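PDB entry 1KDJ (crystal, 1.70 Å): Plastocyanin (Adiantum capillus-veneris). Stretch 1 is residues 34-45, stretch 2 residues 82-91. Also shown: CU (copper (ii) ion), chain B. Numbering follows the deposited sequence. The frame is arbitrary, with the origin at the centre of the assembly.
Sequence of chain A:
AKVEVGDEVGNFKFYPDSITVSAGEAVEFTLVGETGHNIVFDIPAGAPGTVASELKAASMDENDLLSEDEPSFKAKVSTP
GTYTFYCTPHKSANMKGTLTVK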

# COMPACT_ATOMS: atom_id res chain seq x y z
N GLU A 34 6.79 13.93 -7.94
CA GLU A 34 6.28 14.98 -7.10
C GLU A 34 4.82 14.88 -6.72
O GLU A 34 4.40 15.58 -5.79
CB GLU A 34 6.55 16.30 -7.77
CG GLU A 34 7.69 17.00 -7.03
CD GLU A 34 9.03 16.31 -7.15
OE1 GLU A 34 9.52 16.21 -8.28
OE2 GLU A 34 9.58 15.87 -6.13
N THR A 35 3.99 14.08 -7.39
CA THR A 35 2.61 13.89 -6.97
C THR A 35 2.60 13.09 -5.64
O THR A 35 3.21 12.02 -5.57
CB THR A 35 1.91 13.14 -8.08
OG1 THR A 35 2.10 13.86 -9.29
CG2 THR A 35 0.45 12.97 -7.80
N GLY A 36 1.98 13.60 -4.56
CA GLY A 36 1.87 12.89 -3.30
C GLY A 36 0.87 11.77 -3.48
O GLY A 36 -0.05 11.75 -4.32
N HIS A 37 1.03 10.72 -2.69
CA HIS A 37 0.19 9.52 -2.80
C HIS A 37 0.14 8.90 -1.42
O HIS A 37 0.97 9.23 -0.58
CB HIS A 37 0.79 8.45 -3.73
CG HIS A 37 0.91 8.84 -5.19
ND1 HIS A 37 -0.17 8.79 -5.95
CD2 HIS A 37 2.05 9.19 -5.89
CE1 HIS A 37 0.27 9.10 -7.16
NE2 HIS A 37 1.57 9.32 -7.10
N ASN A 38 -0.76 7.96 -1.18
CA ASN A 38 -0.61 7.20 0.07
C ASN A 38 -1.03 5.74 -0.17
O ASN A 38 -1.31 5.36 -1.31
CB ASN A 38 -1.48 7.82 1.22
CG ASN A 38 -2.96 7.72 1.07
OD1 ASN A 38 -3.60 7.20 0.16
ND2 ASN A 38 -3.62 8.34 2.01
N ILE A 39 -1.10 4.93 0.89
CA ILE A 39 -1.41 3.51 0.75
C ILE A 39 -2.37 3.16 1.88
O ILE A 39 -1.97 3.31 3.04
CB ILE A 39 -0.17 2.57 0.91
CG1 ILE A 39 0.93 2.91 -0.12
CG2 ILE A 39 -0.64 1.09 0.78
CD1 ILE A 39 1.91 4.07 0.24
N VAL A 40 -3.52 2.67 1.51
CA VAL A 40 -4.54 2.22 2.44
C VAL A 40 -4.99 0.85 1.97
O VAL A 40 -5.34 0.67 0.81
CB VAL A 40 -5.75 3.22 2.46
CG1 VAL A 40 -6.86 2.74 3.39
CG2 VAL A 40 -5.28 4.57 2.94
N PHE A 41 -5.06 -0.11 2.92
CA PHE A 41 -5.53 -1.45 2.61
C PHE A 41 -7.02 -1.56 2.68
O PHE A 41 -7.63 -0.97 3.57
CB PHE A 41 -4.91 -2.48 3.59
CG PHE A 41 -3.51 -2.91 3.15
CD1 PHE A 41 -3.38 -3.95 2.25
CD2 PHE A 41 -2.41 -2.25 3.61
CE1 PHE A 41 -2.13 -4.30 1.80
CE2 PHE A 41 -1.16 -2.61 3.15
CZ PHE A 41 -1.02 -3.64 2.25
N ASP A 42 -7.64 -2.26 1.75
CA ASP A 42 -9.04 -2.63 1.80
C ASP A 42 -9.23 -3.71 2.86
O ASP A 42 -8.40 -4.62 2.96
CB ASP A 42 -9.50 -3.24 0.53
CG ASP A 42 -10.58 -2.48 -0.21
OD1 ASP A 42 -11.46 -1.88 0.41
OD2 ASP A 42 -10.53 -2.52 -1.43
N ILE A 43 -10.28 -3.70 3.66
CA ILE A 43 -10.47 -4.75 4.66
C ILE A 43 -11.44 -5.73 4.02
O ILE A 43 -12.52 -5.29 3.66
CB ILE A 43 -11.11 -4.21 5.97
CG1 ILE A 43 -10.35 -3.00 6.52
CG2 ILE A 43 -11.15 -5.37 6.97
CD1 ILE A 43 -8.89 -3.24 6.89
N PRO A 44 -11.14 -7.02 3.81
CA PRO A 44 -12.06 -7.95 3.19
C PRO A 44 -13.31 -8.11 4.05
O PRO A 44 -13.29 -8.03 5.29
CB PRO A 44 -11.25 -9.21 3.04
CG PRO A 44 -9.81 -8.76 3.16
CD PRO A 44 -9.93 -7.70 4.23
N ALA A 45 -14.44 -8.32 3.39
CA ALA A 45 -15.68 -8.45 4.14
C ALA A 45 -15.63 -9.81 4.82
O ALA A 45 -15.20 -10.85 4.30
CB ALA A 45 -16.89 -8.40 3.21
N THR A 82 -4.51 -12.74 0.09
CA THR A 82 -4.22 -11.70 -0.88
C THR A 82 -5.01 -10.49 -0.43
O THR A 82 -6.17 -10.61 -0.00
CB THR A 82 -4.70 -12.14 -2.24
OG1 THR A 82 -3.89 -13.28 -2.55
CG2 THR A 82 -4.56 -11.07 -3.33
N TYR A 83 -4.43 -9.30 -0.49
CA TYR A 83 -5.11 -8.12 0.04
C TYR A 83 -4.94 -7.03 -1.00
O TYR A 83 -3.87 -7.01 -1.61
CB TYR A 83 -4.45 -7.70 1.33
CG TYR A 83 -4.42 -8.82 2.36
CD1 TYR A 83 -5.59 -9.16 3.03
CD2 TYR A 83 -3.23 -9.49 2.59
CE1 TYR A 83 -5.55 -10.19 3.95
CE2 TYR A 83 -3.19 -10.51 3.51
CZ TYR A 83 -4.35 -10.84 4.17
OH TYR A 83 -4.31 -11.86 5.11
N THR A 84 -5.94 -6.18 -1.25
CA THR A 84 -5.84 -5.03 -2.15
C THR A 84 -5.47 -3.79 -1.36
O THR A 84 -5.85 -3.63 -0.19
CB THR A 84 -7.17 -4.84 -2.85
OG1 THR A 84 -7.32 -5.96 -3.69
CG2 THR A 84 -7.24 -3.57 -3.72
N PHE A 85 -4.63 -2.92 -1.94
CA PHE A 85 -4.35 -1.62 -1.35
C PHE A 85 -4.57 -0.59 -2.46
O PHE A 85 -4.55 -0.90 -3.66
CB PHE A 85 -2.90 -1.53 -0.81
CG PHE A 85 -1.76 -1.88 -1.75
CD1 PHE A 85 -1.21 -0.89 -2.55
CD2 PHE A 85 -1.29 -3.18 -1.84
CE1 PHE A 85 -0.20 -1.20 -3.43
CE2 PHE A 85 -0.28 -3.48 -2.72
CZ PHE A 85 0.27 -2.49 -3.53
N TYR A 86 -4.84 0.64 -2.03
CA TYR A 86 -5.15 1.71 -2.96
C TYR A 86 -4.62 3.03 -2.45
O TYR A 86 -4.17 3.12 -1.30
CB TYR A 86 -6.67 1.78 -3.19
CG TYR A 86 -7.48 2.12 -1.95
CD1 TYR A 86 -7.72 3.45 -1.64
CD2 TYR A 86 -7.98 1.09 -1.15
CE1 TYR A 86 -8.46 3.77 -0.52
CE2 TYR A 86 -8.72 1.42 -0.03
CZ TYR A 86 -8.95 2.75 0.27
OH TYR A 86 -9.67 3.08 1.39
N CYS A 87 -4.58 4.03 -3.34
CA CYS A 87 -4.14 5.35 -2.95
C CYS A 87 -5.40 6.16 -2.72
O CYS A 87 -6.19 6.17 -3.66
CB CYS A 87 -3.32 5.99 -4.09
SG CYS A 87 -2.99 7.73 -3.75
N THR A 88 -5.64 6.87 -1.62
CA THR A 88 -6.85 7.65 -1.45
C THR A 88 -7.11 8.77 -2.48
O THR A 88 -8.13 8.66 -3.15
CB THR A 88 -6.81 8.21 -0.02
OG1 THR A 88 -6.67 7.07 0.86
CG2 THR A 88 -8.03 9.09 0.30
N PRO A 89 -6.26 9.76 -2.78
CA PRO A 89 -6.53 10.76 -3.81
C PRO A 89 -6.89 10.16 -5.16
O PRO A 89 -7.82 10.62 -5.80
CB PRO A 89 -5.29 11.58 -3.92
CG PRO A 89 -4.45 11.34 -2.74
CD PRO A 89 -4.92 9.97 -2.23
N HIS A 90 -6.21 9.03 -5.55
CA HIS A 90 -6.32 8.56 -6.94
C HIS A 90 -7.03 7.22 -7.08
O HIS A 90 -6.94 6.55 -8.12
CB HIS A 90 -4.90 8.53 -7.55
CG HIS A 90 -4.13 9.86 -7.48
ND1 HIS A 90 -3.07 9.97 -6.70
CD2 HIS A 90 -4.39 11.03 -8.14
CE1 HIS A 90 -2.62 11.20 -6.82
NE2 HIS A 90 -3.42 11.80 -7.69
N LYS A 91 -7.85 6.92 -6.07
CA LYS A 91 -8.64 5.68 -6.02
C LYS A 91 -9.54 5.54 -7.22
O LYS A 91 -9.57 4.51 -7.88
CB LYS A 91 -9.52 5.62 -4.76
CG LYS A 91 -10.09 4.22 -4.48
CD LYS A 91 -10.93 4.22 -3.20
CE LYS A 91 -11.38 2.80 -2.78
NZ LYS A 91 -12.80 2.58 -3.01
CU CU B . -2.05 8.52 -5.64
O HOH W 1 -9.92 0.72 3.29
O HOH W 2 -7.72 -6.56 0.89

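The two stretches pair as a short antiparallel ladder and converge on the copper ion. V40 and Y86 form the hydrogen-bonded pair, V40 N to Y86 O and Y86 N to V40 O both at 2.9 Å. Two residues along, past the non-hydrogen-bonded pair F41-F85, D42 N donates to T84 O at 3.0 Å; beyond it, a water accepts from T84 N (2.8 Å) and donates to D42 O (2.9 Å), bridging where the two stretches diverge.

Side chains take over near the metal. The N38 carboxamide oxygen, OD1, accepts from T88 N at 2.7 Å and from T88 OG1 at 3.2 Å, tying the turn that begins at T88 to the first stretch. N38 N donates to C87 SG at 3.4 Å, so the thiolate that binds copper is also held by a backbone amide.

Copper is bound by H37 ND1 at 1.9 Å, H90 ND1 at 2.1 Å and C87 SG at 2.3 Å. Shared coordination accounts for the 3.2 Å approach of H37 ND1 to H90 ND1, which is no hydrogen bond; the two rings meet rim to rim.

Apolar packing occupies both sheet faces. F85 CB lies over the F41 ring, 3.9 Å from F41 CE1, and the F85 ring turns its edge toward that face. On the other face, V40 CG1 packs 3.8 Å from Y86 CZ.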